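Long-range contact in putative nisin-resistance protein (Streptococcus agalactiae 515, PDB 4Y68), which probably confers resistance to the lantibiotic nisin as a lipoprotein and S41-family peptidase, recognising the lantibiotic and cleaving it: residues 132-137 with 162-167. Residues are numbered along the deposited sequence; the frame is centred on the assembly and turned at random.
Sequences RSISHY and GGNMIP
The backbones of Ile134, on a helical turn of 132-137, and Pro167, in the first turn of helix 165-171, close to 5.3 Å between their CA atoms. Pro167 fits between two side chains one turn apart: its CG lies 3.9 Å from Ile134 CB, and its CB 3.8 Å from Tyr137 CD1, with proline and tyrosine crossing at about a right angle. Tyr137 has CG anti to its backbone N (chi1 -178°), which carries the ring past Pro167, whose carbonyl O meets it obliquely; the phenol OH reaches on to a hydrogen bond with Pro124 O. The two branches of Ile134 divide the remaining contact, CD1 touching Ile166 CG2 at 4.2 Å and CG2 resting 3.7 Å from Asn164 ND2. Asn164 is the N-cap of helix 165-171: its OD1 accepts from Ile166 N at 3.1 Å, the donor standing 39° out of the carbonyl plane, while ND2 donates to Lys128 O, so both ends of the amide are held and its rotation is fixed. This largely apolar, buried seam packs helix 131-147, the connecting helix of the beta-alpha-beta crossover between parallel neighbouring strands 118-122 and 152-156, against helix 165-171, which follows the second strand, with Met165 packing against helix 229-235.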
ATOM      1  N   ARG A 132     -12.116   8.306  11.724  1.00 32.36           N
ATOM      2  CA  ARG A 132     -12.199   9.757  11.585  1.00 37.39           C
ATOM      3  C   ARG A 132     -11.073  10.270  10.709  1.00 30.26           C
ATOM      4  O   ARG A 132     -11.316  11.012   9.763  1.00 31.96           O
ATOM      5  CB  ARG A 132     -12.173  10.454  12.953  1.00 36.52           C
ATOM      6  CG  ARG A 132     -12.253  11.981  12.853  1.00 45.80           C
ATOM      7  CD  ARG A 132     -12.391  12.680  14.219  1.00 55.42           C
ATOM      8  NE  ARG A 132     -13.771  12.680  14.715  1.00 65.84           N
ATOM      9  CZ  ARG A 132     -14.235  11.858  15.656  1.00 68.94           C
ATOM     10  NH1 ARG A 132     -13.429  10.964  16.224  1.00 65.80           N
ATOM     11  NH2 ARG A 132     -15.508  11.932  16.037  1.00 56.44           N
ATOM     12  N   SER A 133      -9.849   9.857  11.021  1.00 29.89           N
ATOM     13  CA  SER A 133      -8.682  10.274  10.258  1.00 30.48           C
ATOM     14  C   SER A 133      -8.780   9.876   8.793  1.00 29.53           C
ATOM     15  O   SER A 133      -8.443  10.666   7.905  1.00 25.91           O
ATOM     16  CB  SER A 133      -7.400   9.674  10.842  1.00 32.37           C
ATOM     17  OG  SER A 133      -7.250   9.971  12.209  1.00 30.89           O
ATOM     18  N   ILE A 134      -9.196   8.636   8.537  1.00 27.78           N
ATOM     19  CA  ILE A 134      -9.158   8.147   7.165  1.00 27.80           C
ATOM     20  C   ILE A 134     -10.279   8.781   6.382  1.00 25.44           C
ATOM     21  O   ILE A 134     -10.149   8.960   5.187  1.00 27.82           O
ATOM     22  CB  ILE A 134      -9.260   6.599   7.047  1.00 28.49           C
ATOM     23  CG1 ILE A 134     -10.632   6.106   7.489  1.00 31.84           C
ATOM     24  CG2 ILE A 134      -8.114   5.907   7.792  1.00 27.83           C
ATOM     25  CD1 ILE A 134     -10.844   4.600   7.272  1.00 34.06           C
ATOM     26  N   SER A 135     -11.372   9.138   7.056  1.00 26.96           N
ATOM     27  CA  SER A 135     -12.477   9.841   6.400  1.00 27.21           C
ATOM     28  C   SER A 135     -12.143  11.326   6.120  1.00 26.67           C
ATOM     29  O   SER A 135     -12.582  11.913   5.122  1.00 25.67           O
ATOM     30  CB  SER A 135     -13.745   9.739   7.252  1.00 32.51           C
ATOM     31  OG  SER A 135     -14.070   8.376   7.519  1.00 36.67           O
ATOM     32  N   HIS A 136     -11.359  11.931   7.001  1.00 26.82           N
ATOM     33  CA  HIS A 136     -10.857  13.267   6.733  1.00 29.20           C
ATOM     34  C   HIS A 136      -9.925  13.249   5.516  1.00 28.60           C
ATOM     35  O   HIS A 136      -9.986  14.138   4.679  1.00 31.52           O
ATOM     36  CB  HIS A 136     -10.142  13.839   7.957  1.00 31.10           C
ATOM     37  CG  HIS A 136      -9.487  15.156   7.697  1.00 39.72           C
ATOM     38  ND1 HIS A 136      -8.249  15.485   8.201  1.00 42.73           N
ATOM     39  CD2 HIS A 136      -9.892  16.220   6.963  1.00 46.71           C
ATOM     40  CE1 HIS A 136      -7.917  16.698   7.787  1.00 40.44           C
ATOM     41  NE2 HIS A 136      -8.897  17.165   7.037  1.00 41.94           N
ATOM     42  N   TYR A 137      -9.085  12.222   5.397  1.00 29.77           N
ATOM     43  CA  TYR A 137      -8.170  12.128   4.258  1.00 26.34           C
ATOM     44  C   TYR A 137      -8.946  11.943   2.955  1.00 24.31           C
ATOM     45  O   TYR A 137      -8.768  12.712   2.021  1.00 23.24           O
ATOM     46  CB  TYR A 137      -7.175  10.981   4.463  1.00 23.40           C
ATOM     47  CG  TYR A 137      -6.108  10.782   3.373  1.00 21.51           C
ATOM     48  CD1 TYR A 137      -6.444  10.339   2.091  1.00 20.91           C
ATOM     49  CD2 TYR A 137      -4.758  10.968   3.663  1.00 22.94           C
ATOM     50  CE1 TYR A 137      -5.450  10.128   1.116  1.00 22.73           C
ATOM     51  CE2 TYR A 137      -3.755  10.750   2.708  1.00 18.84           C
ATOM     52  CZ  TYR A 137      -4.109  10.332   1.446  1.00 22.36           C
ATOM     53  OH  TYR A 137      -3.125  10.131   0.520  1.00 20.53           O
ATOM     54  N   GLY A 162       3.204   4.655   1.176  1.00 18.49           N
ATOM     55  CA  GLY A 162       2.126   3.723   1.426  1.00 21.85           C
ATOM     56  C   GLY A 162       1.358   3.992   2.692  1.00 24.19           C
ATOM     57  O   GLY A 162       1.181   5.140   3.106  1.00 23.14           O
ATOM     58  N   GLY A 163       0.901   2.914   3.309  1.00 21.11           N
ATOM     59  CA  GLY A 163       0.015   2.989   4.453  1.00 20.43           C
ATOM     60  C   GLY A 163      -1.323   2.350   4.129  1.00 21.83           C
ATOM     61  O   GLY A 163      -1.389   1.333   3.435  1.00 22.89           O
ATOM     62  N   ASN A 164      -2.392   2.969   4.617  1.00 21.65           N
ATOM     63  CA  ASN A 164      -3.749   2.452   4.475  1.00 20.49           C
ATOM     64  C   ASN A 164      -4.311   2.692   3.076  1.00 20.85           C
ATOM     65  O   ASN A 164      -4.576   3.826   2.712  1.00 22.93           O
ATOM     66  CB  ASN A 164      -4.634   3.113   5.544  1.00 20.76           C
ATOM     67  CG  ASN A 164      -5.965   2.421   5.734  1.00 21.56           C
ATOM     68  OD1 ASN A 164      -6.437   1.701   4.865  1.00 22.68           O
ATOM     69  ND2 ASN A 164      -6.595   2.667   6.886  1.00 25.05           N
ATOM     70  N   MET A 165      -4.464   1.630   2.288  1.00 18.85           N
ATOM     71  CA  MET A 165      -5.051   1.721   0.941  1.00 21.99           C
ATOM     72  C   MET A 165      -6.442   2.389   0.900  1.00 21.28           C
ATOM     73  O   MET A 165      -6.766   3.105  -0.041  1.00 23.27           O
ATOM     74  CB  MET A 165      -5.172   0.328   0.323  1.00 23.28           C
ATOM     75  CG  MET A 165      -3.880  -0.188  -0.272  1.00 27.04           C
ATOM     76  SD  MET A 165      -3.730   0.187  -2.003  1.00 26.31           S
ATOM     77  CE  MET A 165      -4.921  -0.906  -2.708  1.00 24.18           C
ATOM     78  N   ILE A 166      -7.233   2.169   1.937  1.00 19.96           N
ATOM     79  CA  ILE A 166      -8.652   2.541   1.948  1.00 26.39           C
ATOM     80  C   ILE A 166      -8.948   4.043   1.705  1.00 24.71           C
ATOM     81  O   ILE A 166      -9.768   4.379   0.852  1.00 25.41           O
ATOM     82  CB  ILE A 166      -9.288   2.092   3.282  1.00 22.79           C
ATOM     83  CG1 ILE A 166      -9.420   0.569   3.294  1.00 26.94           C
ATOM     84  CG2 ILE A 166     -10.647   2.720   3.471  1.00 29.40           C
ATOM     85  CD1 ILE A 166      -9.994   0.013   4.603  1.00 26.77           C
ATOM     86  N   PRO A 167      -8.286   4.945   2.446  1.00 23.34           N
ATOM     87  CA  PRO A 167      -8.471   6.381   2.184  1.00 22.42           C
ATOM     88  C   PRO A 167      -7.849   6.859   0.862  1.00 26.51           C
ATOM     89  O   PRO A 167      -8.316   7.844   0.259  1.00 21.67           O
ATOM     90  CB  PRO A 167      -7.772   7.042   3.379  1.00 27.08           C
ATOM     91  CG  PRO A 167      -6.887   5.969   3.973  1.00 23.26           C
ATOM     92  CD  PRO A 167      -7.595   4.695   3.721  1.00 19.99           C
TER